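Local atomic coordinates of colicin-B (Escherichia coli, PDB entry 1RH1), a protein that kills Escherichia coli and closely related bacteria by forming a channel that depolarises the cytoplasmic membrane and dissipates cellular energy. Residues P159-N164 with V194-P199; D173-G178 with S295-A300; N316-V321 with G454-V459; L382-T387 with V482-V487. All blocks are in the same frame, centred on the assembly; numbering follows the deposited sequence.

Contact 1. Residues P159-N164 with V194-P199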
loop_
_atom_site.group_PDB
_atom_site.type_symbol
_atom_site.label_atom_id
_atom_site.label_comp_id
_atom_site.label_asym_id
_atom_site.label_seq_id
_atom_site.Cartn_x
_atom_site.Cartn_y
_atom_site.Cartn_z
ATOM N N PRO A 159 -18.935 10.203 13.155
ATOM C CA PRO A 159 -18.053 11.123 13.859
ATOM C C PRO A 159 -18.471 12.598 13.707
ATOM O O PRO A 159 -19.320 12.970 12.892
ATOM C CB PRO A 159 -16.705 10.841 13.269
ATOM C CG PRO A 159 -16.858 9.637 12.377
ATOM C CD PRO A 159 -18.301 9.711 11.946
ATOM N N ALA A 160 -17.879 13.463 14.534
ATOM C CA ALA A 160 -18.026 14.913 14.399
ATOM C C ALA A 160 -17.290 15.326 13.142
ATOM O O ALA A 160 -16.194 14.801 12.911
ATOM C CB ALA A 160 -17.368 15.685 15.540
ATOM N N ALA A 161 -17.840 16.277 12.363
ATOM C CA ALA A 161 -17.193 16.688 11.120
ATOM C C ALA A 161 -15.709 16.982 11.248
ATOM O O ALA A 161 -15.192 17.321 12.305
ATOM C CB ALA A 161 -17.849 17.912 10.562
ATOM N N GLY A 162 -14.987 16.734 10.171
ATOM C CA GLY A 162 -13.547 16.863 10.217
ATOM C C GLY A 162 -12.907 15.609 10.784
ATOM O O GLY A 162 -11.877 15.680 11.445
ATOM N N ASN A 163 -13.539 14.457 10.571
ATOM C CA ASN A 163 -12.994 13.167 10.929
ATOM C C ASN A 163 -13.470 12.165 9.903
ATOM O O ASN A 163 -14.508 12.332 9.254
ATOM C CB ASN A 163 -13.467 12.697 12.289
ATOM C CG ASN A 163 -12.842 13.454 13.447
ATOM O OD1 ASN A 163 -11.796 13.085 13.986
ATOM N ND2 ASN A 163 -13.487 14.558 13.831
ATOM N N ASN A 164 -12.663 11.117 9.752
ATOM C CA ASN A 164 -12.973 10.073 8.799
ATOM C C ASN A 164 -13.836 8.991 9.406
ATOM O O ASN A 164 -13.597 8.539 10.526
ATOM C CB ASN A 164 -11.695 9.455 8.277
ATOM C CG ASN A 164 -10.787 10.390 7.477
ATOM O OD1 ASN A 164 -9.588 10.145 7.374
ATOM N ND2 ASN A 164 -11.239 11.482 6.876
ATOM N N VAL A 194 -15.901 12.976 7.076
ATOM C CA VAL A 194 -17.191 13.583 7.390
ATOM C C VAL A 194 -17.057 15.116 7.285
ATOM O O VAL A 194 -16.112 15.713 7.824
ATOM C CB VAL A 194 -17.614 13.148 8.803
ATOM C CG1 VAL A 194 -18.912 13.793 9.267
ATOM C CG2 VAL A 194 -17.838 11.658 8.752
ATOM N N VAL A 195 -17.935 15.767 6.495
ATOM C CA VAL A 195 -17.951 17.222 6.367
ATOM C C VAL A 195 -19.315 17.705 6.793
ATOM O O VAL A 195 -20.292 16.943 6.842
ATOM C CB VAL A 195 -17.722 17.784 4.916
ATOM C CG1 VAL A 195 -16.377 17.323 4.395
ATOM C CG2 VAL A 195 -18.837 17.354 3.980
ATOM N N ASP A 196 -19.347 19.027 7.004
ATOM C CA ASP A 196 -20.527 19.688 7.543
ATOM C C ASP A 196 -21.336 20.640 6.681
ATOM O O ASP A 196 -20.834 21.665 6.220
ATOM C CB ASP A 196 -20.139 20.448 8.795
ATOM C CG ASP A 196 -21.144 20.164 9.888
ATOM O OD1 ASP A 196 -20.849 19.300 10.720
ATOM O OD2 ASP A 196 -22.214 20.788 9.890
ATOM N N ALA A 197 -22.612 20.278 6.504
ATOM C CA ALA A 197 -23.574 21.122 5.833
ATOM C C ALA A 197 -24.068 22.140 6.854
ATOM O O ALA A 197 -24.428 21.852 7.996
ATOM C CB ALA A 197 -24.743 20.299 5.338
ATOM N N VAL A 198 -23.974 23.386 6.408
ATOM C CA VAL A 198 -24.333 24.596 7.142
ATOM C C VAL A 198 -25.511 25.326 6.473
ATOM O O VAL A 198 -25.513 25.442 5.249
ATOM C CB VAL A 198 -23.062 25.444 7.181
ATOM C CG1 VAL A 198 -23.340 26.853 7.672
ATOM C CG2 VAL A 198 -22.076 24.768 8.125
ATOM N N PRO A 199 -26.530 25.863 7.167
ATOM C CA PRO A 199 -27.645 26.583 6.546
ATOM C C PRO A 199 -27.181 27.827 5.787
ATOM O O PRO A 199 -26.274 28.544 6.225
ATOM C CB PRO A 199 -28.562 26.865 7.722
ATOM C CG PRO A 199 -27.595 27.037 8.868
ATOM C CD PRO A 199 -26.646 25.885 8.621
#

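Contact 2. Residues D173-G178 with S295-A300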
loop_
_atom_site.group_PDB
_atom_site.type_symbol
_atom_site.label_atom_id
_atom_site.label_comp_id
_atom_site.label_asym_id
_atom_site.label_seq_id
_atom_site.Cartn_x
_atom_site.Cartn_y
_atom_site.Cartn_z
ATOM N N ASP A 173 -13.008 6.945 -9.312
ATOM C CA ASP A 173 -12.813 6.613 -10.708
ATOM C C ASP A 173 -11.669 5.654 -10.939
ATOM O O ASP A 173 -10.870 5.399 -10.048
ATOM C CB ASP A 173 -12.655 7.926 -11.523
ATOM C CG ASP A 173 -11.356 8.709 -11.547
ATOM O OD1 ASP A 173 -10.617 8.757 -10.567
ATOM O OD2 ASP A 173 -11.090 9.306 -12.582
ATOM N N LEU A 174 -11.656 5.071 -12.137
ATOM C CA LEU A 174 -10.751 4.002 -12.516
ATOM C C LEU A 174 -10.099 4.288 -13.844
ATOM O O LEU A 174 -10.737 4.274 -14.908
ATOM C CB LEU A 174 -11.478 2.668 -12.692
ATOM C CG LEU A 174 -11.207 1.499 -11.840
ATOM C CD1 LEU A 174 -11.487 0.312 -12.683
ATOM C CD2 LEU A 174 -9.801 1.487 -11.325
ATOM N N MET A 175 -8.795 4.485 -13.774
ATOM C CA MET A 175 -8.057 4.664 -15.002
ATOM C C MET A 175 -7.813 3.287 -15.600
ATOM O O MET A 175 -7.003 2.519 -15.090
ATOM C CB MET A 175 -6.767 5.365 -14.667
ATOM C CG MET A 175 -6.367 6.487 -15.616
ATOM S SD MET A 175 -7.600 7.767 -15.800
ATOM C CE MET A 175 -7.581 7.308 -17.483
ATOM N N GLN A 176 -8.563 2.904 -16.638
ATOM C CA GLN A 176 -8.365 1.605 -17.256
ATOM C C GLN A 176 -8.082 1.663 -18.741
ATOM O O GLN A 176 -8.987 1.742 -19.572
ATOM C CB GLN A 176 -9.563 0.743 -17.058
ATOM C CG GLN A 176 -9.652 0.328 -15.630
ATOM C CD GLN A 176 -9.814 -1.171 -15.466
ATOM O OE1 GLN A 176 -8.970 -1.825 -14.843
ATOM N NE2 GLN A 176 -10.903 -1.733 -16.019
ATOM N N ASN A 177 -6.774 1.561 -19.030
ATOM C CA ASN A 177 -6.144 1.594 -20.352
ATOM C C ASN A 177 -6.196 2.939 -21.031
ATOM O O ASN A 177 -6.558 3.084 -22.204
ATOM C CB ASN A 177 -6.756 0.544 -21.311
ATOM C CG ASN A 177 -6.209 -0.843 -21.020
ATOM O OD1 ASN A 177 -4.996 -1.067 -21.037
ATOM N ND2 ASN A 177 -7.076 -1.811 -20.721
ATOM N N GLY A 178 -5.801 3.941 -20.247
ATOM C CA GLY A 178 -5.755 5.293 -20.736
ATOM C C GLY A 178 -7.132 5.912 -20.855
ATOM O O GLY A 178 -7.178 7.118 -21.057
ATOM N N SER A 295 -3.329 9.985 -20.882
ATOM C CA SER A 295 -1.997 9.422 -21.084
ATOM C C SER A 295 -1.041 9.752 -19.933
ATOM O O SER A 295 -0.262 8.897 -19.500
ATOM C CB SER A 295 -1.412 9.966 -22.356
ATOM O OG SER A 295 -2.319 9.746 -23.422
ATOM N N GLN A 296 -1.098 10.994 -19.419
ATOM C CA GLN A 296 -0.293 11.418 -18.281
ATOM C C GLN A 296 -0.539 10.547 -17.073
ATOM O O GLN A 296 0.407 10.099 -16.419
ATOM C CB GLN A 296 -0.605 12.815 -17.796
ATOM C CG GLN A 296 0.083 14.024 -18.384
ATOM C CD GLN A 296 -0.001 15.171 -17.379
ATOM O OE1 GLN A 296 -0.688 16.176 -17.582
ATOM N NE2 GLN A 296 0.695 15.025 -16.245
ATOM N N ARG A 297 -1.851 10.356 -16.813
ATOM C CA ARG A 297 -2.322 9.573 -15.682
ATOM C C ARG A 297 -2.128 8.088 -15.907
ATOM O O ARG A 297 -1.887 7.372 -14.936
ATOM C CB ARG A 297 -3.808 9.817 -15.394
ATOM C CG ARG A 297 -4.225 9.160 -14.077
ATOM C CD ARG A 297 -5.618 9.556 -13.663
ATOM N NE ARG A 297 -5.980 8.981 -12.373
ATOM C CZ ARG A 297 -7.195 9.162 -11.850
ATOM N NH1 ARG A 297 -8.148 9.871 -12.466
ATOM N NH2 ARG A 297 -7.454 8.628 -10.670
ATOM N N GLN A 298 -2.200 7.604 -17.151
ATOM C CA GLN A 298 -1.978 6.194 -17.375
ATOM C C GLN A 298 -0.536 5.788 -17.144
ATOM O O GLN A 298 -0.309 4.660 -16.721
ATOM C CB GLN A 298 -2.363 5.795 -18.776
ATOM C CG GLN A 298 -2.527 4.289 -18.855
ATOM C CD GLN A 298 -3.452 3.724 -17.782
ATOM O OE1 GLN A 298 -4.681 3.709 -17.906
ATOM N NE2 GLN A 298 -2.847 3.256 -16.692
ATOM N N GLU A 299 0.452 6.673 -17.371
ATOM C CA GLU A 299 1.832 6.320 -17.082
ATOM C C GLU A 299 2.092 6.463 -15.603
ATOM O O GLU A 299 2.852 5.681 -15.038
ATOM C CB GLU A 299 2.805 7.200 -17.865
ATOM C CG GLU A 299 2.625 7.069 -19.391
ATOM C CD GLU A 299 2.350 5.663 -19.983
ATOM O OE1 GLU A 299 3.097 4.706 -19.694
ATOM O OE2 GLU A 299 1.371 5.537 -20.742
ATOM N N ALA A 300 1.407 7.425 -14.964
ATOM C CA ALA A 300 1.481 7.603 -13.521
ATOM C C ALA A 300 0.980 6.338 -12.818
ATOM O O ALA A 300 1.527 5.903 -11.800
ATOM C CB ALA A 300 0.615 8.786 -13.114
#

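Contact 3. Residues N316-V321 with G454-V459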
loop_
_atom_site.group_PDB
_atom_site.type_symbol
_atom_site.label_atom_id
_atom_site.label_comp_id
_atom_site.label_asym_id
_atom_site.label_seq_id
_atom_site.Cartn_x
_atom_site.Cartn_y
_atom_site.Cartn_z
ATOM N N ASN A 316 8.706 -9.699 0.267
ATOM C CA ASN A 316 8.196 -11.011 0.542
ATOM C C ASN A 316 9.384 -11.919 0.492
ATOM O O ASN A 316 9.714 -12.463 1.533
ATOM C CB ASN A 316 7.193 -11.468 -0.489
ATOM C CG ASN A 316 6.549 -12.805 -0.114
ATOM O OD1 ASN A 316 6.247 -13.104 1.052
ATOM N ND2 ASN A 316 6.321 -13.635 -1.134
ATOM N N ASP A 317 10.081 -12.017 -0.645
ATOM C CA ASP A 317 11.261 -12.857 -0.771
ATOM C C ASP A 317 12.278 -12.606 0.336
ATOM O O ASP A 317 12.905 -13.560 0.800
ATOM C CB ASP A 317 11.888 -12.618 -2.144
ATOM C CG ASP A 317 11.101 -13.122 -3.372
ATOM O OD1 ASP A 317 9.986 -13.649 -3.236
ATOM O OD2 ASP A 317 11.616 -12.999 -4.489
ATOM N N GLU A 318 12.376 -11.367 0.856
ATOM C CA GLU A 318 13.286 -11.074 1.960
ATOM C C GLU A 318 12.793 -11.788 3.214
ATOM O O GLU A 318 13.573 -12.458 3.889
ATOM C CB GLU A 318 13.363 -9.545 2.192
ATOM C CG GLU A 318 14.491 -9.014 3.099
ATOM C CD GLU A 318 14.930 -7.558 2.830
ATOM O OE1 GLU A 318 15.296 -6.840 3.770
ATOM O OE2 GLU A 318 14.941 -7.132 1.670
ATOM N N LYS A 319 11.485 -11.704 3.466
ATOM C CA LYS A 319 10.834 -12.343 4.599
ATOM C C LYS A 319 10.972 -13.866 4.604
ATOM O O LYS A 319 11.142 -14.474 5.667
ATOM C CB LYS A 319 9.368 -11.956 4.569
ATOM C CG LYS A 319 8.433 -12.515 5.630
ATOM C CD LYS A 319 8.688 -11.808 6.956
ATOM C CE LYS A 319 7.349 -11.490 7.650
ATOM N NZ LYS A 319 7.496 -10.437 8.653
ATOM N N THR A 320 10.936 -14.498 3.417
ATOM C CA THR A 320 11.014 -15.944 3.362
ATOM C C THR A 320 12.433 -16.435 3.583
ATOM O O THR A 320 12.589 -17.500 4.176
ATOM C CB THR A 320 10.485 -16.528 2.003
ATOM O OG1 THR A 320 11.538 -16.470 1.068
ATOM C CG2 THR A 320 9.292 -15.774 1.444
ATOM N N VAL A 321 13.482 -15.726 3.137
ATOM C CA VAL A 321 14.841 -16.223 3.371
ATOM C C VAL A 321 15.256 -15.938 4.802
ATOM O O VAL A 321 16.032 -16.680 5.395
ATOM C CB VAL A 321 15.896 -15.594 2.389
ATOM C CG1 VAL A 321 15.328 -15.823 1.016
ATOM C CG2 VAL A 321 16.143 -14.110 2.543
ATOM N N GLY A 454 25.407 -4.311 -4.277
ATOM C CA GLY A 454 23.962 -4.113 -4.351
ATOM C C GLY A 454 22.973 -5.050 -3.657
ATOM O O GLY A 454 21.776 -4.827 -3.896
ATOM N N MET A 455 23.376 -6.067 -2.844
ATOM C CA MET A 455 22.458 -6.999 -2.158
ATOM C C MET A 455 21.994 -6.402 -0.850
ATOM O O MET A 455 22.772 -5.778 -0.129
ATOM C CB MET A 455 23.144 -8.352 -1.859
ATOM C CG MET A 455 22.369 -9.520 -1.224
ATOM S SD MET A 455 23.337 -11.039 -1.159
ATOM C CE MET A 455 23.025 -11.566 -2.793
ATOM N N ALA A 456 20.697 -6.574 -0.586
ATOM C CA ALA A 456 20.086 -6.143 0.666
ATOM C C ALA A 456 20.779 -6.810 1.860
ATOM O O ALA A 456 20.922 -8.027 1.802
ATOM C CB ALA A 456 18.626 -6.540 0.649
ATOM N N SER A 457 21.244 -6.124 2.918
ATOM C CA SER A 457 21.937 -6.754 4.042
ATOM C C SER A 457 21.253 -7.992 4.578
ATOM O O SER A 457 21.903 -9.014 4.785
ATOM C CB SER A 457 22.082 -5.849 5.250
ATOM O OG SER A 457 23.000 -4.783 5.115
ATOM N N ALA A 458 19.930 -7.923 4.753
ATOM C CA ALA A 458 19.157 -9.065 5.209
ATOM C C ALA A 458 19.316 -10.276 4.286
ATOM O O ALA A 458 19.635 -11.348 4.793
ATOM C CB ALA A 458 17.693 -8.676 5.290
ATOM N N VAL A 459 19.179 -10.139 2.958
ATOM C CA VAL A 459 19.399 -11.234 2.016
ATOM C C VAL A 459 20.867 -11.698 2.100
ATOM O O VAL A 459 21.145 -12.901 2.081
ATOM C CB VAL A 459 19.068 -10.759 0.580
ATOM C CG1 VAL A 459 19.088 -11.900 -0.386
ATOM C CG2 VAL A 459 17.676 -10.230 0.509
#

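Contact 4. Residues L382-T387 with V482-V487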
loop_
_atom_site.group_PDB
_atom_site.type_symbol
_atom_site.label_atom_id
_atom_site.label_comp_id
_atom_site.label_asym_id
_atom_site.label_seq_id
_atom_site.Cartn_x
_atom_site.Cartn_y
_atom_site.Cartn_z
ATOM N N LEU A 382 40.106 -22.297 21.948
ATOM C CA LEU A 382 39.376 -22.482 20.685
ATOM C C LEU A 382 40.386 -22.907 19.600
ATOM O O LEU A 382 40.813 -22.113 18.740
ATOM C CB LEU A 382 38.677 -21.181 20.230
ATOM C CG LEU A 382 37.383 -21.188 19.360
ATOM C CD1 LEU A 382 37.637 -20.532 18.026
ATOM C CD2 LEU A 382 36.888 -22.596 19.164
ATOM N N LYS A 383 40.733 -24.216 19.698
ATOM C CA LYS A 383 41.694 -24.916 18.856
ATOM C C LYS A 383 41.203 -26.250 18.294
ATOM O O LYS A 383 40.331 -26.885 18.895
ATOM C CB LYS A 383 42.964 -25.160 19.657
ATOM C CG LYS A 383 43.806 -23.906 19.932
ATOM C CD LYS A 383 45.120 -24.316 20.599
ATOM C CE LYS A 383 46.154 -23.182 20.688
ATOM N NZ LYS A 383 45.812 -22.137 21.642
ATOM N N ILE A 384 41.734 -26.647 17.109
ATOM C CA ILE A 384 41.497 -27.929 16.402
ATOM C C ILE A 384 42.789 -28.715 16.114
ATOM O O ILE A 384 43.826 -28.127 15.760
ATOM C CB ILE A 384 40.851 -27.884 14.953
ATOM C CG1 ILE A 384 41.437 -26.782 14.086
ATOM C CG2 ILE A 384 39.373 -27.838 15.087
ATOM C CD1 ILE A 384 41.307 -25.284 14.401
ATOM N N ASN A 385 42.781 -30.056 16.224
ATOM C CA ASN A 385 43.952 -30.809 15.776
ATOM C C ASN A 385 43.838 -31.158 14.292
ATOM O O ASN A 385 42.747 -31.334 13.756
ATOM C CB ASN A 385 44.127 -32.099 16.588
ATOM C CG ASN A 385 42.965 -33.071 16.569
ATOM O OD1 ASN A 385 43.117 -34.255 16.275
ATOM N ND2 ASN A 385 41.785 -32.565 16.907
ATOM N N ALA A 386 44.994 -31.277 13.629
ATOM C CA ALA A 386 45.164 -31.517 12.190
ATOM C C ALA A 386 44.305 -32.552 11.476
ATOM O O ALA A 386 44.094 -32.519 10.260
ATOM C CB ALA A 386 46.608 -31.889 11.919
ATOM N N THR A 387 43.791 -33.456 12.299
ATOM C CA THR A 387 42.946 -34.540 11.861
ATOM C C THR A 387 41.518 -34.016 11.791
ATOM O O THR A 387 40.803 -34.305 10.830
ATOM C CB THR A 387 43.115 -35.686 12.866
ATOM O OG1 THR A 387 44.511 -35.802 13.119
ATOM C CG2 THR A 387 42.653 -37.027 12.335
ATOM N N VAL A 482 31.830 -30.995 15.147
ATOM C CA VAL A 482 30.557 -30.266 15.111
ATOM C C VAL A 482 30.503 -29.145 16.152
ATOM O O VAL A 482 29.925 -28.088 15.899
ATOM C CB VAL A 482 29.399 -31.269 15.327
ATOM C CG1 VAL A 482 28.022 -30.625 15.490
ATOM C CG2 VAL A 482 29.375 -32.121 14.078
ATOM N N GLY A 483 31.143 -29.343 17.307
ATOM C CA GLY A 483 31.234 -28.282 18.285
ATOM C C GLY A 483 32.100 -27.111 17.795
ATOM O O GLY A 483 31.707 -25.948 17.912
ATOM N N PHE A 484 33.290 -27.389 17.238
ATOM C CA PHE A 484 34.200 -26.355 16.760
ATOM C C PHE A 484 33.530 -25.529 15.669
ATOM O O PHE A 484 33.538 -24.295 15.731
ATOM C CB PHE A 484 35.481 -26.981 16.201
ATOM C CG PHE A 484 36.552 -25.950 15.881
ATOM C CD1 PHE A 484 36.696 -25.458 14.581
ATOM C CD2 PHE A 484 37.376 -25.466 16.896
ATOM C CE1 PHE A 484 37.653 -24.477 14.300
ATOM C CE2 PHE A 484 38.327 -24.487 16.602
ATOM C CZ PHE A 484 38.470 -23.985 15.313
ATOM N N VAL A 485 32.926 -26.206 14.691
ATOM C CA VAL A 485 32.250 -25.502 13.636
ATOM C C VAL A 485 31.012 -24.846 14.200
ATOM O O VAL A 485 30.652 -23.780 13.710
ATOM C CB VAL A 485 31.904 -26.478 12.513
ATOM C CG1 VAL A 485 31.063 -25.842 11.427
ATOM C CG2 VAL A 485 33.206 -26.893 11.853
ATOM N N GLY A 486 30.372 -25.369 15.246
ATOM C CA GLY A 486 29.196 -24.716 15.801
ATOM C C GLY A 486 29.572 -23.391 16.435
ATOM O O GLY A 486 28.774 -22.467 16.432
ATOM N N VAL A 487 30.786 -23.300 16.994
ATOM C CA VAL A 487 31.332 -22.066 17.541
ATOM C C VAL A 487 31.756 -21.127 16.400
ATOM O O VAL A 487 31.280 -20.000 16.372
ATOM C CB VAL A 487 32.505 -22.450 18.451
ATOM C CG1 VAL A 487 33.392 -21.268 18.730
ATOM C CG2 VAL A 487 31.959 -22.873 19.799
#

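Contact 1. Residues P159-N164 with V194-P199
Pro159 opens the contact by lying against Val194, where a loop runs into the antiparallel pairing of strands 163-167 and 189-201 in the mixed sheet of colicin-B. Two groups of the proline share the valine. Its ring carbon CD meets Val194 CG2 at 3.8 Å, while its carbonyl O rests near CG1, the branch that stands anti to the backbone N (chi1 177°). Ala160 takes part through its carbonyl, which accepts a bond from Asn163 ND2 at 2.9 Å with the donor lifted somewhat out of the carbonyl plane. That bond ties together the ends of a tight bend whose backbone angles at Ala161 and Gly162 come close to a type II turn. Ala161 touches the other strand with its methyl: CB lies 3.3 Å from OD1 of Asp196, a contact of a methyl with a carboxylate rather than a polar bond. Gly162, with a positive phi of 83°, turns the chain back so that its N donates to Val194 O at 2.8 Å. Asn163 returns the pairing, its O accepting from Val194 N, and with both bonds nearly straight Val194 is held through both of its own backbone polar groups. On its far side strand 189-201 pairs with strand 266-271, against which Val195 bonds. The Asn163 O that receives Val194 N also lies 3.4 Å from Val194 CG2.

Contact 2. Residues D173-G178 with S295-A300
Asp173 and Arg297 meet tip to tip where strand 169-176 passes helix 291-340 almost at right angles, the segment axes 9.0 Å apart and crossing at -86°. The strand belongs to a two-residue beta hairpin with strand 179-186, and the Asn177-Gly178 turn, both residues with positive phi, has angles near type I'. The helix thus receives one arm of the hairpin and its bend.

The charged interaction is a salt bridge in which Arg297 presents NH1 and NH2 end-on. NH1 lies 3.0 Å from Asp173 OD2 and NH2 lies 3.2 Å from Asp173 OD1, each oxygen being approached on its syn side. Carboxylate and guanidinium are not coplanar but turned 48° apart, and the hydrogen bonds are bent rather than straight. NH2 has a second acceptor in Thr260 O, which helps to fix the rotation of the group. Trp22 of the TonB box also touches the Arg297 side chain, so the arginine joins that motif to the hairpin.

Apolar contact falls to Met175, whose bent chain crosses the extended arginine stem and sets SD 3.4 Å from Arg297 CD, with CG close by. The methionine side chain also touches Leu294 and Glu301 of the same helix.

An uncharged hydrogen bond comes from Gln298. Its CG is anti to the backbone N (chi1 -163°), the chain bends at chi2, and OE1 ends beside the backbone N of Gly178. There Gly178 N donates to Gln298 OE1 at 2.6 Å, with the donor tilted slightly from the plane of the side-chain carbonyl.

Contact 3. Residues N316-V321 with G454-V459
Glu318 and Val459 mark the closest backbone approach, their CA atoms 6.1 Å apart, where the middle of the long helix 291-340 passes the beginning of helix 457-472. The preceding helix 441-452 ends in a Schellman motif with Gly454 as its C-prime residue, and Ala456 then occupies the N-cap position of the next helix.

Most of the contact is carried by Glu318. CG is anti to the backbone N (chi1 -167°); the chain runs extended from there, and its carboxylate ends beside the alanines at the new helix start. OE1 comes to 3.4 Å from Ala458 CB and OE2 to 3.9 Å from Ala456 CB, one oxygen against each methyl. Glu318 CG, 3.9 Å from Ala458 CB, is also 4.3 Å from Val459 CG2. No hydrogen bond spans the two segments. A carboxylate held beside the amino end of a helix may still be favoured by the partial positive charge there, an electrostatic effect that needs no direct bond. One turn later Val321 points toward the partner helix, its CG2 resting 4.4 Å from Val459 CA.

Ser462 follows on the same helix, with weak hydrogen bonds from its OG to Val321 O and to Ala458 O, and Tyr420 packs on Val459 from helix 420-435. A glutamate stem and a valine set against the small residues of a helix start join two helices of the all-helical pore-forming domain of channel colicins, in which helices 457-472 and 479-495, both predicted to span the membrane, make up the hydrophobic hairpin.

Contact 4. Residues L382-T387 with V482-V487
Ile384 holds CG2 anti to its carbonyl carbon and beside the backbone N, with CG1 between N and the carbonyl carbon (chi1 42°). Phe484 CG is anti to its backbone N (chi1 -171°), and Ile384 CG2 lies over one face of the ring. This methyl stands 3.5 Å from the ring centroid, only 11° off the normal, a CH-pi contact centred on the face. On the other branch, CD1 approaches Phe484 CZ at 3.3 Å. The Leu382 side chain crosses that of Phe484 at about a right angle, CD2 lying 3.5 Å from CE2. The same methyl serves two partners, since it also meets Val487 CG1 at 3.8 Å, tip to tip and one helical turn beyond Phe484. The contact covers one patch of the hydrophobic hairpin of the pore-forming domain: helix 479-495, predicted to span the membrane, receives the connection that leads from helix 366-376 into helix 386-398. Tyr435 and Met377 also pack on the phenylalanine. Between the two apolar residues Lys383 contributes its backbone, C lying 3.8 Å from Phe484 CE2, while its NZ bonds to Pro380 O. On the helix, Gly486 O accepts a hydrogen bond from Tyr344 OH.

In the fold
Contact 1 is a surface contact, whereas the other three are partly buried. It joins a turn and the start of a strand to a neighbouring strand by backbone bonds; contact 2 sets a strand and its hairpin turn against a helix through a salt bridge and an amide; contact 3 joins two helices and contact 4 lays a loop on a helix, neither with a hydrogen bond across. Contacts 2 and 3 use the same helix 291-340, their centres 32 Å apart, so one long helix runs from the beta-rich part into the pore-forming domain. Contacts 3 and 4 engage successive helices of the hydrophobic hairpin, and only contact 4 has an aromatic ring at its heart. Contacts 1 and 4 lie farthest apart, about 72 Å between centres.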